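Local coordinates for Serine/threonine-protein phosphatase 2A regulatory subunit B'' subunit alpha (Homo sapiens, PDB 4I5J), which binds calcium through an EF hand and, as a regulatory subunit of protein phosphatase 2A, might modulate the substrate selectivity, activity and location of the catalytic enzyme, at residues L180-D185 / I192-R197; E184-P189 / F266-F271; C198-G203 / M209-Y214. All coordinates share one frame; numbering follows the deposited sequence.

How the interactions relate
Helix 189-199 is shared by interactions 1 and 3: interaction 1 packs its middle turns against the C-terminal end of helix 173-184, and interaction 3 begins where it gives way to the calcium loop. Interaction 2 ties the linker ahead of that helix to helix 263-271, and it touches both others. Its centre lies about 6 Å from that of interaction 1, where W195 CE3 meets F271 CZ at 3.5 Å, and about 15 Å from that of interaction 3, where Y267 CD2 meets M199 SD at 3.6 Å. Only interaction 3 holds the calcium ion. The side chain of W195 is about 13 Å from the bound calcium ion. The side chain of Y267 is about 12 Å from the bound calcium ion.

Interaction 1 of 3, residues L180-D185 / I192-R197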
loop_
_atom_site.group_PDB
_atom_site.type_symbol
_atom_site.label_atom_id
_atom_site.label_comp_id
_atom_site.label_asym_id
_atom_site.label_seq_id
_atom_site.Cartn_x
_atom_site.Cartn_y
_atom_site.Cartn_z
ATOM N N LEU A 180 -2.114 4.508 -2.708
ATOM C CA LEU A 180 -3.497 4.840 -2.355
ATOM C C LEU A 180 -4.037 3.937 -1.241
ATOM O O LEU A 180 -4.594 4.441 -0.259
ATOM C CB LEU A 180 -4.417 4.796 -3.582
ATOM C CG LEU A 180 -5.864 5.273 -3.402
ATOM C CD1 LEU A 180 -6.530 5.533 -4.755
ATOM C CD2 LEU A 180 -6.716 4.249 -2.696
ATOM N N ILE A 181 -3.892 2.618 -1.402
ATOM C CA ILE A 181 -4.400 1.675 -0.406
ATOM C C ILE A 181 -3.764 1.923 0.961
ATOM O O ILE A 181 -4.431 1.864 2.002
ATOM C CB ILE A 181 -4.191 0.219 -0.857
ATOM C CG1 ILE A 181 -4.979 -0.034 -2.148
ATOM C CG2 ILE A 181 -4.638 -0.756 0.237
ATOM C CD1 ILE A 181 -4.745 -1.403 -2.758
ATOM N N SER A 182 -2.472 2.247 0.954
ATOM C CA SER A 182 -1.731 2.417 2.194
ATOM C C SER A 182 -2.064 3.736 2.866
ATOM O O SER A 182 -2.017 3.848 4.093
ATOM C CB SER A 182 -0.233 2.321 1.909
ATOM O OG SER A 182 0.064 1.011 1.439
ATOM N N GLU A 183 -2.389 4.745 2.057
ATOM C CA GLU A 183 -2.692 6.057 2.603
ATOM C C GLU A 183 -4.075 6.042 3.261
ATOM O O GLU A 183 -4.290 6.643 4.316
ATOM C CB GLU A 183 -2.589 7.123 1.512
ATOM C CG GLU A 183 -2.467 8.551 2.036
ATOM C CD GLU A 183 -3.812 9.226 2.145
ATOM O OE1 GLU A 183 -3.861 10.382 2.617
ATOM O OE2 GLU A 183 -4.822 8.599 1.748
ATOM N N GLU A 184 -4.994 5.300 2.665
ATOM C CA GLU A 184 -6.355 5.238 3.178
ATOM C C GLU A 184 -6.536 4.260 4.329
ATOM O O GLU A 184 -7.391 4.470 5.185
ATOM C CB GLU A 184 -7.320 4.906 2.041
ATOM C CG GLU A 184 -7.199 5.899 0.896
ATOM C CD GLU A 184 -8.365 5.846 -0.077
ATOM O OE1 GLU A 184 -8.957 4.750 -0.251
ATOM O OE2 GLU A 184 -8.687 6.906 -0.665
ATOM N N ASP A 185 -5.736 3.196 4.344
ATOM C CA ASP A 185 -5.861 2.163 5.370
ATOM C C ASP A 185 -4.536 1.896 6.083
ATOM O O ASP A 185 -3.752 1.073 5.629
ATOM C CB ASP A 185 -6.349 0.865 4.722
ATOM C CG ASP A 185 -6.483 -0.271 5.721
ATOM O OD1 ASP A 185 -6.430 -0.000 6.949
ATOM O OD2 ASP A 185 -6.656 -1.434 5.275
ATOM N N ILE A 192 1.341 -0.710 7.047
ATOM C CA ILE A 192 2.214 -0.414 8.183
ATOM C C ILE A 192 3.668 -0.612 7.781
ATOM O O ILE A 192 4.533 0.160 8.186
ATOM C CB ILE A 192 1.869 -1.264 9.421
ATOM C CG1 ILE A 192 0.437 -0.983 9.866
ATOM C CG2 ILE A 192 2.857 -0.994 10.607
ATOM C CD1 ILE A 192 -0.038 -1.937 10.977
ATOM N N GLU A 193 3.942 -1.621 6.958
ATOM C CA GLU A 193 5.311 -1.824 6.496
ATOM C C GLU A 193 5.696 -0.741 5.499
ATOM O O GLU A 193 6.820 -0.219 5.521
ATOM C CB GLU A 193 5.482 -3.197 5.852
ATOM C CG GLU A 193 6.849 -3.339 5.234
ATOM C CD GLU A 193 7.248 -4.776 5.046
ATOM O OE1 GLU A 193 6.425 -5.655 5.390
ATOM O OE2 GLU A 193 8.374 -5.014 4.547
ATOM N N TYR A 194 4.735 -0.387 4.647
ATOM C CA TYR A 194 4.925 0.628 3.616
ATOM C C TYR A 194 5.366 1.950 4.261
ATOM O O TYR A 194 6.359 2.550 3.839
ATOM C CB TYR A 194 3.616 0.797 2.832
ATOM C CG TYR A 194 3.633 1.751 1.656
ATOM C CD1 TYR A 194 3.734 1.274 0.358
ATOM C CD2 TYR A 194 3.503 3.122 1.842
ATOM C CE1 TYR A 194 3.717 2.131 -0.727
ATOM C CE2 TYR A 194 3.482 3.997 0.757
ATOM C CZ TYR A 194 3.599 3.488 -0.525
ATOM O OH TYR A 194 3.593 4.329 -1.621
ATOM N N TRP A 195 4.646 2.402 5.287
ATOM C CA TRP A 195 5.017 3.658 5.950
ATOM C C TRP A 195 6.274 3.502 6.786
ATOM O O TRP A 195 7.039 4.454 6.942
ATOM C CB TRP A 195 3.870 4.226 6.778
ATOM C CG TRP A 195 2.715 4.508 5.910
ATOM C CD1 TRP A 195 1.506 3.877 5.922
ATOM C CD2 TRP A 195 2.672 5.444 4.825
ATOM N NE1 TRP A 195 0.709 4.375 4.920
ATOM C CE2 TRP A 195 1.399 5.339 4.235
ATOM C CE3 TRP A 195 3.587 6.362 4.303
ATOM C CZ2 TRP A 195 1.005 6.137 3.153
ATOM C CZ3 TRP A 195 3.207 7.149 3.225
ATOM C CH2 TRP A 195 1.924 7.032 2.662
ATOM N N PHE A 196 6.506 2.297 7.297
ATOM C CA PHE A 196 7.735 2.046 8.043
ATOM C C PHE A 196 8.941 2.197 7.123
ATOM O O PHE A 196 9.917 2.830 7.493
ATOM C CB PHE A 196 7.736 0.664 8.677
ATOM C CG PHE A 196 8.940 0.409 9.535
ATOM C CD1 PHE A 196 8.891 0.648 10.904
ATOM C CD2 PHE A 196 10.128 -0.050 8.974
ATOM C CE1 PHE A 196 9.999 0.430 11.706
ATOM C CE2 PHE A 196 11.254 -0.257 9.769
ATOM C CZ PHE A 196 11.192 -0.025 11.132
ATOM N N ARG A 197 8.882 1.616 5.923
ATOM C CA ARG A 197 9.997 1.736 4.984
ATOM C C ARG A 197 10.227 3.194 4.583
ATOM O O ARG A 197 11.358 3.604 4.282
ATOM C CB ARG A 197 9.684 0.938 3.717
ATOM C CG ARG A 197 9.966 -0.527 3.822
ATOM C CD ARG A 197 9.174 -1.313 2.785
ATOM N NE ARG A 197 9.596 -2.704 2.817
ATOM C CZ ARG A 197 10.295 -3.285 1.853
ATOM N NH1 ARG A 197 10.621 -2.598 0.758
ATOM N NH2 ARG A 197 10.639 -4.559 1.976
#
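The carbonyl oxygen of S182 is gripped by two side chains, the indole of W195 and the hydroxyl of S191 just ahead of 192-197. W195 NE1 donates to S182 O at 2.9 Å, with an N-H...O angle of 168°. The oxygen lies in the indole plane, but the N-H comes down from above the carbonyl plane and not along a lone pair. The same ring edge continues onto the next residue, where W195 CZ2 packs against E183 CA at 3.7 Å.

Y194 meets the side chain of S182. Its CG stands anti to the backbone N (chi1 -176°), which turns the phenol face to the serine: S182 CB lies 4.1 Å from the Y194 ring centroid in a CH-pi contact, and S182 OG sits over the same face toward the rim. That hydroxyl is itself hydrogen-bonded to Y70 and W178 O. Y194 CD2 in turn rests over the centre of one face of the W195 indole.

The short segments 180-184, at the end of its helix, and 192-197, within the next helix of this EF-hand region, cross at -96° with their axes 9.6 Å apart. A leucine in place of W195 would probably leave S182 O without its indole donor and open a gap beside E183. With two side-chain donors, S182 O is satisfied within a buried contact at the end of its helix.

Interaction 2 of 3, residues E184-P189 / F266-F271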
loop_
_atom_site.group_PDB
_atom_site.type_symbol
_atom_site.label_atom_id
_atom_site.label_comp_id
_atom_site.label_asym_id
_atom_site.label_seq_id
_atom_site.Cartn_x
_atom_site.Cartn_y
_atom_site.Cartn_z
ATOM N N GLU A 184 -4.994 5.300 2.665
ATOM C CA GLU A 184 -6.355 5.238 3.178
ATOM C C GLU A 184 -6.536 4.260 4.329
ATOM O O GLU A 184 -7.391 4.470 5.185
ATOM C CB GLU A 184 -7.320 4.906 2.041
ATOM C CG GLU A 184 -7.199 5.899 0.896
ATOM C CD GLU A 184 -8.365 5.846 -0.077
ATOM O OE1 GLU A 184 -8.957 4.750 -0.251
ATOM O OE2 GLU A 184 -8.687 6.906 -0.665
ATOM N N ASP A 185 -5.736 3.196 4.344
ATOM C CA ASP A 185 -5.861 2.163 5.370
ATOM C C ASP A 185 -4.536 1.896 6.083
ATOM O O ASP A 185 -3.752 1.073 5.629
ATOM C CB ASP A 185 -6.349 0.865 4.722
ATOM C CG ASP A 185 -6.483 -0.271 5.721
ATOM O OD1 ASP A 185 -6.430 -0.000 6.949
ATOM O OD2 ASP A 185 -6.656 -1.434 5.275
ATOM N N LYS A 186 -4.279 2.554 7.207
ATOM C CA LYS A 186 -3.030 2.283 7.916
ATOM C C LYS A 186 -3.192 1.188 8.972
ATOM O O LYS A 186 -2.432 1.148 9.939
ATOM C CB LYS A 186 -2.436 3.557 8.544
ATOM C CG LYS A 186 -1.929 4.594 7.555
ATOM C CD LYS A 186 -1.331 5.799 8.247
ATOM C CE LYS A 186 -1.049 6.940 7.267
ATOM N NZ LYS A 186 -2.284 7.516 6.597
ATOM N N ARG A 187 -4.153 0.283 8.787
ATOM C CA ARG A 187 -4.370 -0.759 9.797
ATOM C C ARG A 187 -4.014 -2.138 9.307
ATOM O O ARG A 187 -3.958 -3.082 10.082
ATOM C CB ARG A 187 -5.803 -0.735 10.321
ATOM C CG ARG A 187 -6.167 0.624 10.852
ATOM C CD ARG A 187 -7.309 0.578 11.822
ATOM N NE ARG A 187 -7.803 1.930 12.048
ATOM C CZ ARG A 187 -8.379 2.335 13.173
ATOM N NH1 ARG A 187 -8.531 1.488 14.178
ATOM N NH2 ARG A 187 -8.797 3.589 13.289
ATOM N N ASN A 188 -3.760 -2.262 8.014
ATOM C CA ASN A 188 -3.363 -3.548 7.492
ATOM C C ASN A 188 -1.842 -3.671 7.534
ATOM O O ASN A 188 -1.134 -2.666 7.549
ATOM C CB ASN A 188 -3.966 -3.778 6.093
ATOM C CG ASN A 188 -3.149 -3.179 4.997
ATOM O OD1 ASN A 188 -2.099 -3.714 4.641
ATOM N ND2 ASN A 188 -3.633 -2.068 4.423
ATOM N N PRO A 189 -1.325 -4.899 7.567
ATOM C CA PRO A 189 0.124 -5.027 7.769
ATOM C C PRO A 189 0.992 -4.562 6.584
ATOM O O PRO A 189 2.154 -4.213 6.798
ATOM C CB PRO A 189 0.305 -6.525 8.011
ATOM C CG PRO A 189 -0.864 -7.157 7.315
ATOM C CD PRO A 189 -2.001 -6.209 7.521
ATOM N N PHE A 266 0.631 6.883 15.292
ATOM C CA PHE A 266 2.065 7.165 15.185
ATOM C C PHE A 266 2.373 7.814 13.830
ATOM O O PHE A 266 2.875 8.938 13.753
ATOM C CB PHE A 266 2.824 5.840 15.329
ATOM C CG PHE A 266 4.332 5.968 15.312
ATOM C CD1 PHE A 266 5.030 6.311 16.456
ATOM C CD2 PHE A 266 5.049 5.689 14.165
ATOM C CE1 PHE A 266 6.410 6.399 16.447
ATOM C CE2 PHE A 266 6.433 5.779 14.154
ATOM C CZ PHE A 266 7.108 6.132 15.287
ATOM N N TYR A 267 2.000 7.132 12.757
ATOM C CA TYR A 267 2.239 7.642 11.405
ATOM C C TYR A 267 1.632 9.032 11.108
ATOM O O TYR A 267 2.306 9.917 10.567
ATOM C CB TYR A 267 1.780 6.602 10.365
ATOM C CG TYR A 267 2.637 5.342 10.347
ATOM C CD1 TYR A 267 2.073 4.098 10.110
ATOM C CD2 TYR A 267 4.014 5.405 10.547
ATOM C CE1 TYR A 267 2.840 2.960 10.080
ATOM C CE2 TYR A 267 4.799 4.261 10.520
ATOM C CZ TYR A 267 4.206 3.042 10.294
ATOM O OH TYR A 267 4.970 1.894 10.253
ATOM N N ASP A 268 0.366 9.229 11.445
ATOM C CA ASP A 268 -0.275 10.535 11.258
ATOM C C ASP A 268 0.478 11.633 11.990
ATOM O O ASP A 268 0.691 12.727 11.468
ATOM C CB ASP A 268 -1.729 10.500 11.747
ATOM C CG ASP A 268 -2.614 9.622 10.883
ATOM O OD1 ASP A 268 -2.286 9.414 9.687
ATOM O OD2 ASP A 268 -3.643 9.140 11.405
ATOM N N THR A 269 0.881 11.320 13.212
ATOM C CA THR A 269 1.575 12.255 14.066
ATOM C C THR A 269 2.841 12.759 13.379
ATOM O O THR A 269 3.194 13.917 13.523
ATOM C CB THR A 269 1.912 11.572 15.400
ATOM O OG1 THR A 269 0.694 11.191 16.054
ATOM C CG2 THR A 269 2.707 12.479 16.307
ATOM N N PHE A 270 3.509 11.903 12.605
ATOM C CA PHE A 270 4.756 12.297 11.928
ATOM C C PHE A 270 4.659 12.819 10.505
ATOM O O PHE A 270 5.604 13.460 10.018
ATOM C CB PHE A 270 5.801 11.180 11.995
ATOM C CG PHE A 270 6.346 10.971 13.375
ATOM C CD1 PHE A 270 5.980 9.865 14.128
ATOM C CD2 PHE A 270 7.187 11.921 13.942
ATOM C CE1 PHE A 270 6.467 9.697 15.410
ATOM C CE2 PHE A 270 7.666 11.769 15.224
ATOM C CZ PHE A 270 7.313 10.653 15.961
ATOM N N PHE A 271 3.553 12.550 9.813
ATOM C CA PHE A 271 3.487 13.003 8.428
ATOM C C PHE A 271 2.103 13.260 7.821
ATOM O O PHE A 271 2.003 13.496 6.620
ATOM C CB PHE A 271 4.342 12.118 7.511
ATOM C CG PHE A 271 3.909 10.676 7.458
ATOM C CD1 PHE A 271 2.792 10.301 6.725
ATOM C CD2 PHE A 271 4.644 9.693 8.096
ATOM C CE1 PHE A 271 2.403 8.982 6.655
ATOM C CE2 PHE A 271 4.259 8.372 8.033
ATOM C CZ PHE A 271 3.131 8.016 7.308
#
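A lysine in a buried setting, K186, reaches across to helix 263-271 and meets its acidic partner only at long range: K186 NZ and D268 OD1 are 3.6 Å apart, a long salt bridge and not a hydrogen bond. The ammonium also makes a weak hydrogen bond to E183 O, in the last turn of helix 173-184, and is therefore shared between a carboxylate and a carbonyl at a helix end. Both would be expected to favour its charged form.

The aliphatic chain does much of the touching. It runs extended as far as CE and bends only at its last torsion (chi4 64°), which swings NZ aside while the methylenes lie along the helix. K186 CD packs on Y267 CB at 3.8 Å, and K186 CE lies 4.1 Å from F271 CE1. The lysine and the phenylalanine run past one another in opposite directions, and W195 of helix 189-199 touches the lysine as well.

K186 belongs to the short linker between helices 173-184 and 189-199, within the EF-hand pair region. An Asx turn shapes this linker: D185 OD1 accepts from R187 N at 2.9 Å, met from above the carboxylate plane. N188 then takes the N-cap position of helix 189-199, its OD1 accepting from S191 N.

On the opposing helix, F271 turns one ring face to Y267 O, which stands 3.4 Å from the ring plane and over its centre. The Y267 hydroxyl reaches helix 189-199, where it makes a weak hydrogen bond to I192 O.

Interaction 3 of 3, residues C198-G203 / M209-Y214; sequences CMDVDG and MYELEY. With CA (calcium ion), chain B.
An EF-hand calcium loop joins 198-203, at the end of the entering helix, to 209-214, at the start of the exiting helix. E211 contributes both carboxylate oxygens to the ion, E211 OE1 and OE2 each lying 2.4 Å from the calcium. D200 OD1 and D202 OD1 each bind at 2.3 Å, and D200 OD2 accepts from G205 N, which helps set that carboxylate; water 2, D204 and the V206 carbonyl complete the site.

The ion draws anionic oxygens together, with D202 OD1 only 2.9 Å from E211 OE2. The carboxylates of D202 and E211 are turned 63° apart, so the two groups do not lie flat on each other. E211 OE2 also accepts from D202 N at 3.0 Å, nearly along its C-O axis and almost straight (172°), while S208 N holds E211 OE1; together these bonds fix the carboxylate's rotation. D202 OD2 accepts from water 2, adding a second-shell grip on that ligand, and water 1 links it to Y210 OH.

Away from the ion, M199, its chain bent at chi3 (68°), brings CE to 3.5 Å from L212 CD2. Loop aspartates and a bidentate glutamate from the exiting helix are the hallmark of the canonical EF-hand site.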
loop_
_atom_site.group_PDB
_atom_site.type_symbol
_atom_site.label_atom_id
_atom_site.label_comp_id
_atom_site.label_asym_id
_atom_site.label_seq_id
_atom_site.Cartn_x
_atom_site.Cartn_y
_atom_site.Cartn_z
ATOM N N CYS A 198 9.147 3.978 4.525
ATOM C CA CYS A 198 9.318 5.397 4.192
ATOM C C CYS A 198 9.978 6.152 5.346
ATOM O O CYS A 198 10.827 7.009 5.118
ATOM C CB CYS A 198 7.988 6.059 3.851
ATOM S SG CYS A 198 7.289 5.486 2.319
ATOM N N MET A 199 9.589 5.830 6.577
ATOM C CA MET A 199 10.172 6.488 7.753
ATOM C C MET A 199 11.574 6.003 8.079
ATOM O O MET A 199 12.368 6.743 8.671
ATOM C CB MET A 199 9.276 6.337 8.980
ATOM C CG MET A 199 7.969 7.122 8.854
ATOM S SD MET A 199 7.105 7.279 10.435
ATOM C CE MET A 199 8.283 8.352 11.293
ATOM N N ASP A 200 11.892 4.774 7.692
ATOM C CA ASP A 200 13.228 4.246 7.951
ATOM C C ASP A 200 14.221 4.842 6.961
ATOM O O ASP A 200 14.702 4.152 6.065
ATOM C CB ASP A 200 13.231 2.717 7.867
ATOM C CG ASP A 200 14.549 2.111 8.312
ATOM O OD1 ASP A 200 15.396 2.846 8.841
ATOM O OD2 ASP A 200 14.741 0.893 8.131
ATOM N N VAL A 201 14.522 6.126 7.131
ATOM C CA VAL A 201 15.354 6.847 6.175
ATOM C C VAL A 201 16.643 6.114 5.794
ATOM O O VAL A 201 16.932 5.951 4.609
ATOM C CB VAL A 201 15.713 8.234 6.690
ATOM C CG1 VAL A 201 16.658 8.946 5.703
ATOM C CG2 VAL A 201 14.456 9.052 6.938
ATOM N N ASP A 202 17.408 5.661 6.786
ATOM C CA ASP A 202 18.701 5.026 6.505
ATOM C C ASP A 202 18.560 3.541 6.180
ATOM O O ASP A 202 19.536 2.869 5.876
ATOM C CB ASP A 202 19.697 5.241 7.662
ATOM C CG ASP A 202 19.225 4.625 8.983
ATOM O OD1 ASP A 202 18.308 3.782 8.974
ATOM O OD2 ASP A 202 19.764 4.998 10.051
ATOM N N GLY A 203 17.346 3.023 6.303
ATOM C CA GLY A 203 17.062 1.643 5.942
ATOM C C GLY A 203 17.672 0.552 6.811
ATOM O O GLY A 203 17.815 -0.587 6.358
ATOM N N MET A 209 15.559 8.048 16.810
ATOM C CA MET A 209 14.891 9.262 17.256
ATOM C C MET A 209 15.188 10.424 16.330
ATOM O O MET A 209 14.404 11.376 16.250
ATOM C CB MET A 209 15.284 9.620 18.688
ATOM C CG MET A 209 14.794 8.620 19.705
ATOM S SD MET A 209 15.446 9.054 21.343
ATOM C CE MET A 209 14.857 7.677 22.347
ATOM N N TYR A 210 16.311 10.356 15.626
ATOM C CA TYR A 210 16.638 11.426 14.698
ATOM C C TYR A 210 15.889 11.269 13.375
ATOM O O TYR A 210 15.698 12.244 12.660
ATOM C CB TYR A 210 18.148 11.565 14.486
ATOM C CG TYR A 210 18.871 10.284 14.162
ATOM C CD1 TYR A 210 19.082 9.908 12.842
ATOM C CD2 TYR A 210 19.377 9.468 15.174
ATOM C CE1 TYR A 210 19.739 8.758 12.533
ATOM C CE2 TYR A 210 20.050 8.293 14.869
ATOM C CZ TYR A 210 20.230 7.950 13.548
ATOM O OH TYR A 210 20.891 6.792 13.213
ATOM N N GLU A 211 15.466 10.049 13.050
ATOM C CA GLU A 211 14.587 9.865 11.890
ATOM C C GLU A 211 13.209 10.405 12.251
ATOM O O GLU A 211 12.592 11.121 11.467
ATOM C CB GLU A 211 14.539 8.401 11.449
ATOM C CG GLU A 211 15.815 7.981 10.738
ATOM C CD GLU A 211 15.976 6.475 10.583
ATOM O OE1 GLU A 211 15.399 5.713 11.388
ATOM O OE2 GLU A 211 16.720 6.054 9.663
ATOM N N LEU A 212 12.742 10.090 13.456
ATOM C CA LEU A 212 11.514 10.695 13.948
ATOM C C LEU A 212 11.548 12.242 13.919
ATOM O O LEU A 212 10.575 12.885 13.487
ATOM C CB LEU A 212 11.178 10.187 15.353
ATOM C CG LEU A 212 10.877 8.687 15.474
ATOM C CD1 LEU A 212 10.335 8.333 16.852
ATOM C CD2 LEU A 212 9.913 8.249 14.431
ATOM N N GLU A 213 12.652 12.840 14.363
ATOM C CA GLU A 213 12.704 14.301 14.449
ATOM C C GLU A 213 12.649 14.937 13.074
ATOM O O GLU A 213 12.013 15.972 12.874
ATOM C CB GLU A 213 13.962 14.801 15.172
ATOM C CG GLU A 213 13.881 16.312 15.466
ATOM C CD GLU A 213 15.202 16.900 15.899
ATOM O OE1 GLU A 213 16.225 16.177 15.859
ATOM O OE2 GLU A 213 15.215 18.087 16.275
ATOM N N TYR A 214 13.317 14.294 12.129
ATOM C CA TYR A 214 13.390 14.779 10.775
ATOM C C TYR A 214 11.979 14.989 10.205
ATOM O O TYR A 214 11.682 16.046 9.644
ATOM C CB TYR A 214 14.153 13.768 9.941
ATOM C CG TYR A 214 14.064 14.000 8.447
ATOM C CD1 TYR A 214 14.824 14.989 7.835
ATOM C CD2 TYR A 214 13.250 13.207 7.651
ATOM C CE1 TYR A 214 14.767 15.189 6.487
ATOM C CE2 TYR A 214 13.183 13.401 6.289
ATOM C CZ TYR A 214 13.936 14.399 5.713
ATOM O OH TYR A 214 13.883 14.601 4.354
HETATM CA CA CA B . 16.588 3.785 10.540
HETATM O O HOH W 1 21.979 6.649 10.588
HETATM O O HOH W 2 18.299 4.491 12.097
#